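Local coordinates for protein probable oxidoreductase (Pseudomonas aeruginosa, PDB 4B7C) that is probably an NADP-dependent oxidoreductase of the medium-chain dehydrogenase/reductase family, its physiological substrate not established, at residues I230-L235 against G261-L266; T236-K241 against N271-E276. One frame throughout, in Å; residues are numbered along the deposited sequence.

Interaction 1 (I230-L235 against G261-L266); sequences ILDTVL and GPANYL
Pro262 meets the helix with its ring: CB lies 3.6 Å from CD1 of Leu235, and CG is also in loose contact with CD2 of Leu231, one helical turn earlier. From here the chain enters a type I beta turn, Pro262 to Tyr265, whose two central N-H groups both point at the carboxylate of Asp232. Ala263 N reaches Asp232 OD2 at 3.0 Å on its syn side, 31° out of the carboxylate plane and with a bent N-H...O angle, while Asn264 N takes the syn lone pair of Asp232 OD1 at 2.7 Å in a straighter bond. The carboxylate therefore receives one N-H on each oxygen, and Arg260 adds a salt bridge to OD2, which together should favour its ionised form. Asn264 then reaches back across the Asp232 side chain, its CG anti to its own carbonyl carbon (chi1 -63°), and ND2 gives a nearly linear bond of 2.8 Å to Asp232 O, approaching from above that carbonyl plane. Beyond it, Tyr265 turns its CB away from the helix, and its side chain packs on Gly227 of the second subunit. A type I turn whose two central N-H groups are bound by a helix aspartate ties the loop after strand 242-246 to helix 228-235 of the Rossmann domain.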
# COMPACT_ATOMS: atom_id res chain seq x y z
N ILE B 230 13.30 -2.32 -8.64
CA ILE B 230 13.68 -1.07 -7.98
C ILE B 230 12.76 -0.78 -6.78
O ILE B 230 13.22 -0.46 -5.68
CB ILE B 230 13.68 0.12 -8.96
CG1 ILE B 230 14.88 0.01 -9.91
CG2 ILE B 230 13.76 1.42 -8.18
CD1 ILE B 230 14.87 1.02 -11.04
N LEU B 231 11.46 -0.90 -7.00
CA LEU B 231 10.47 -0.72 -5.92
C LEU B 231 10.71 -1.71 -4.79
O LEU B 231 10.74 -1.35 -3.61
CB LEU B 231 9.04 -0.90 -6.47
CG LEU B 231 7.92 -1.08 -5.45
CD1 LEU B 231 7.81 0.11 -4.52
CD2 LEU B 231 6.61 -1.34 -6.19
N ASP B 232 10.91 -2.96 -5.17
CA ASP B 232 11.10 -4.04 -4.19
C ASP B 232 12.33 -3.81 -3.32
O ASP B 232 12.30 -4.05 -2.11
CB ASP B 232 11.20 -5.40 -4.89
CG ASP B 232 10.51 -6.51 -4.11
OD1 ASP B 232 9.92 -6.24 -3.04
OD2 ASP B 232 10.56 -7.67 -4.58
N THR B 233 13.40 -3.30 -3.93
CA THR B 233 14.63 -2.99 -3.20
C THR B 233 14.46 -1.77 -2.31
O THR B 233 14.95 -1.74 -1.17
CB THR B 233 15.82 -2.76 -4.16
OG1 THR B 233 16.00 -3.92 -4.97
CG2 THR B 233 17.10 -2.50 -3.38
N VAL B 234 13.77 -0.76 -2.81
CA VAL B 234 13.52 0.44 -2.02
C VAL B 234 12.71 0.13 -0.76
O VAL B 234 12.95 0.70 0.31
CB VAL B 234 12.80 1.51 -2.88
CG1 VAL B 234 12.35 2.67 -2.01
CG2 VAL B 234 13.73 1.98 -4.00
N LEU B 235 11.77 -0.80 -0.89
CA LEU B 235 10.93 -1.24 0.25
C LEU B 235 11.75 -1.75 1.44
O LEU B 235 11.34 -1.59 2.58
CB LEU B 235 9.95 -2.33 -0.19
CG LEU B 235 8.66 -1.81 -0.85
CD1 LEU B 235 7.95 -2.87 -1.65
CD2 LEU B 235 7.74 -1.23 0.22
N GLY B 261 5.54 -8.45 -8.82
CA GLY B 261 4.97 -7.87 -7.61
C GLY B 261 6.04 -7.76 -6.54
O GLY B 261 6.95 -8.59 -6.49
N PRO B 262 5.94 -6.75 -5.67
CA PRO B 262 6.95 -6.57 -4.63
C PRO B 262 6.90 -7.61 -3.51
O PRO B 262 6.02 -7.58 -2.65
CB PRO B 262 6.64 -5.17 -4.08
CG PRO B 262 5.20 -4.96 -4.36
CD PRO B 262 4.86 -5.74 -5.59
N ALA B 263 7.89 -8.50 -3.50
CA ALA B 263 8.03 -9.54 -2.47
C ALA B 263 8.26 -8.95 -1.08
O ALA B 263 7.97 -9.60 -0.07
CB ALA B 263 9.16 -10.50 -2.83
N ASN B 264 8.79 -7.73 -1.03
CA ASN B 264 9.09 -7.05 0.24
C ASN B 264 7.97 -6.14 0.75
O ASN B 264 8.20 -5.28 1.61
CB ASN B 264 10.39 -6.23 0.11
CG ASN B 264 11.60 -7.10 -0.16
OD1 ASN B 264 11.78 -8.15 0.46
ND2 ASN B 264 12.45 -6.67 -1.09
N TYR B 265 6.76 -6.36 0.26
CA TYR B 265 5.60 -5.49 0.59
C TYR B 265 5.30 -5.46 2.09
O TYR B 265 4.78 -4.47 2.60
CB TYR B 265 4.36 -5.89 -0.20
CG TYR B 265 3.56 -6.99 0.44
CD1 TYR B 265 3.92 -8.33 0.27
CD2 TYR B 265 2.44 -6.70 1.20
CE1 TYR B 265 3.18 -9.34 0.86
CE2 TYR B 265 1.70 -7.70 1.81
CZ TYR B 265 2.07 -9.02 1.63
OH TYR B 265 1.34 -10.00 2.24
N LEU B 266 5.64 -6.53 2.81
CA LEU B 266 5.42 -6.59 4.26
C LEU B 266 6.28 -5.60 5.04
O LEU B 266 6.06 -5.36 6.22
CB LEU B 266 5.62 -8.01 4.80
CG LEU B 266 4.45 -8.96 4.54
CD1 LEU B 266 4.81 -10.38 4.95
CD2 LEU B 266 3.20 -8.47 5.29

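Interaction 2 (T236-K241 against N271-E276); sequences TRIAFK and NRARME
Phe240 and Lys241 pass beside Asn271 and Ala273 where segment 236-241 turns a corner and segment 271-276 leaves a helix through a Schellman motif, with Arg272 at positive phi, and a single direct backbone hydrogen bond joins them, from Lys241 N to Asn271 O (2.9 Å, N-H...O 170°). Two longer CA-H...O contacts flank it, from Phe240 CA to the same oxygen and from Lys241 CA to Arg272 O. The Asn271 side chain lies against the backbone of Ile238 and Ala239, its CB 3.6 Å from Ala239 O. Its amide ND2 is bonded to Ser267 O within the preceding helix and weakly to a water that also donates to Thr236 O and Ile238 O. Ile238 CG1 touches Asn271 ND2, and its CD1 meets Ala273 CB at 3.8 Å. Phe240 has CG anti to its backbone N (chi1 176°), and its CE1 sits over one face of the Arg272 guanidinium, 3.6 Å from NE. The two planes are 63° apart, so the ring presents its edge to that face instead of stacking. Lys241 CG covers the centre of one ring face, while its NZ joins Arg272 O through a second water. Asp282 of the second subunit forms a salt bridge with Arg272 NE, bringing this corner into the dimer interface. Such a helix-to-strand turn, set beside the approach to the neighbouring parallel strand, belongs to the beta-alpha-beta crossover from strand 242-246 to strand 274-277, the last strand this chain contributes to the Rossmann sheet.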
# COMPACT_ATOMS: atom_id res chain seq x y z
N THR B 236 12.92 -2.34 1.17
CA THR B 236 13.79 -2.82 2.26
C THR B 236 14.40 -1.69 3.08
O THR B 236 14.92 -1.92 4.18
CB THR B 236 14.93 -3.72 1.74
OG1 THR B 236 15.86 -2.94 0.98
CG2 THR B 236 14.36 -4.83 0.88
N ARG B 237 14.33 -0.46 2.57
CA ARG B 237 15.01 0.69 3.21
C ARG B 237 14.09 1.81 3.66
O ARG B 237 14.56 2.87 4.10
CB ARG B 237 16.07 1.24 2.26
CG ARG B 237 17.16 0.21 1.98
CD ARG B 237 17.83 -0.34 3.28
NE ARG B 237 19.06 -0.87 2.79
CZ ARG B 237 20.17 -0.17 2.59
NH1 ARG B 237 20.26 1.11 2.94
NH2 ARG B 237 21.20 -0.81 2.06
N ILE B 238 12.78 1.59 3.57
CA ILE B 238 11.83 2.63 3.98
C ILE B 238 11.86 2.81 5.49
O ILE B 238 12.13 1.88 6.25
CB ILE B 238 10.38 2.37 3.51
CG1 ILE B 238 9.83 1.04 4.02
CG2 ILE B 238 10.29 2.36 1.98
CD1 ILE B 238 8.35 0.86 3.76
N ALA B 239 11.61 4.04 5.91
CA ALA B 239 11.56 4.39 7.32
C ALA B 239 10.17 4.16 7.91
O ALA B 239 9.19 3.95 7.19
CB ALA B 239 11.92 5.86 7.50
N PHE B 240 10.12 4.23 9.23
CA PHE B 240 8.88 4.26 9.98
C PHE B 240 7.95 5.36 9.43
O PHE B 240 8.37 6.50 9.25
CB PHE B 240 9.19 4.50 11.47
CG PHE B 240 7.98 4.66 12.35
CD1 PHE B 240 7.07 3.62 12.51
CD2 PHE B 240 7.78 5.84 13.05
CE1 PHE B 240 5.97 3.77 13.33
CE2 PHE B 240 6.68 6.00 13.88
CZ PHE B 240 5.77 4.96 14.02
N LYS B 241 6.70 4.98 9.16
CA LYS B 241 5.66 5.90 8.64
C LYS B 241 5.99 6.47 7.25
O LYS B 241 5.55 7.56 6.88
CB LYS B 241 5.35 7.04 9.64
CG LYS B 241 4.56 6.54 10.85
CD LYS B 241 4.03 7.51 11.88
CE LYS B 241 2.73 7.04 12.54
NZ LYS B 241 1.51 7.04 11.70
N ASN B 271 7.24 -1.36 9.08
CA ASN B 271 7.45 0.09 9.20
C ASN B 271 6.16 0.92 9.32
O ASN B 271 6.20 2.15 9.39
CB ASN B 271 8.27 0.56 8.01
CG ASN B 271 9.67 -0.03 8.03
OD1 ASN B 271 10.44 0.28 8.92
ND2 ASN B 271 9.97 -0.91 7.08
N ARG B 272 5.03 0.23 9.36
CA ARG B 272 3.71 0.88 9.49
C ARG B 272 3.61 2.06 8.52
O ARG B 272 3.33 3.20 8.87
CB ARG B 272 3.44 1.30 10.93
CG ARG B 272 3.33 0.10 11.85
CD ARG B 272 4.69 -0.30 12.43
NE ARG B 272 4.97 0.38 13.69
CZ ARG B 272 6.10 0.26 14.38
NH1 ARG B 272 7.08 -0.51 13.94
NH2 ARG B 272 6.23 0.91 15.53
N ALA B 273 3.87 1.71 7.27
CA ALA B 273 3.99 2.64 6.17
C ALA B 273 2.81 2.50 5.23
O ALA B 273 2.05 1.54 5.31
CB ALA B 273 5.27 2.32 5.39
N ARG B 274 2.71 3.46 4.31
CA ARG B 274 1.57 3.57 3.40
C ARG B 274 2.03 3.53 1.95
O ARG B 274 3.00 4.20 1.57
CB ARG B 274 0.83 4.87 3.69
CG ARG B 274 -0.31 5.19 2.74
CD ARG B 274 -0.86 6.58 2.98
NE ARG B 274 -1.31 6.76 4.35
CZ ARG B 274 -0.95 7.74 5.18
NH1 ARG B 274 -0.12 8.70 4.79
NH2 ARG B 274 -1.44 7.77 6.41
N MET B 275 1.33 2.74 1.15
CA MET B 275 1.54 2.70 -0.28
C MET B 275 0.23 3.07 -0.96
O MET B 275 -0.80 2.42 -0.77
CB MET B 275 1.99 1.31 -0.75
CG MET B 275 2.25 1.21 -2.25
SD MET B 275 2.73 -0.43 -2.81
CE MET B 275 4.44 -0.34 -2.36
N GLU B 276 0.28 4.11 -1.80
CA GLU B 276 -0.92 4.68 -2.38
C GLU B 276 -0.76 5.10 -3.84
O GLU B 276 0.23 5.71 -4.23
CB GLU B 276 -1.38 5.88 -1.55
CG GLU B 276 -2.72 6.44 -1.97
CD GLU B 276 -3.27 7.48 -1.01
OE1 GLU B 276 -2.78 7.57 0.13
OE2 GLU B 276 -4.20 8.19 -1.39
O HOH W 1 13.14 -0.52 6.40
O HOH W 2 1.62 4.27 10.94

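The centres of interactions 1 and 2 lie about 11 Å apart in the Rossmann domain, and their segments alternate along the chain: 230-235, 236-241, 261-266, 271-276. The first two are consecutive, taking the chain from helix 228-235 toward strand 242-246; the last two flank helix 267-270 and lead into strand 274-277. The two contacts meet directly, with Met275 CE 4.0 Å from Leu231 CD1 and Asn264 ND2 packed on Thr236 CG2. Consecutive crossovers are thus fastened together at one edge of this chain's six-stranded parallel sheet. Both contacts touch the second subunit, where strand 274-277 pairs antiparallel with its counterpart and continues the sheet across the dimer.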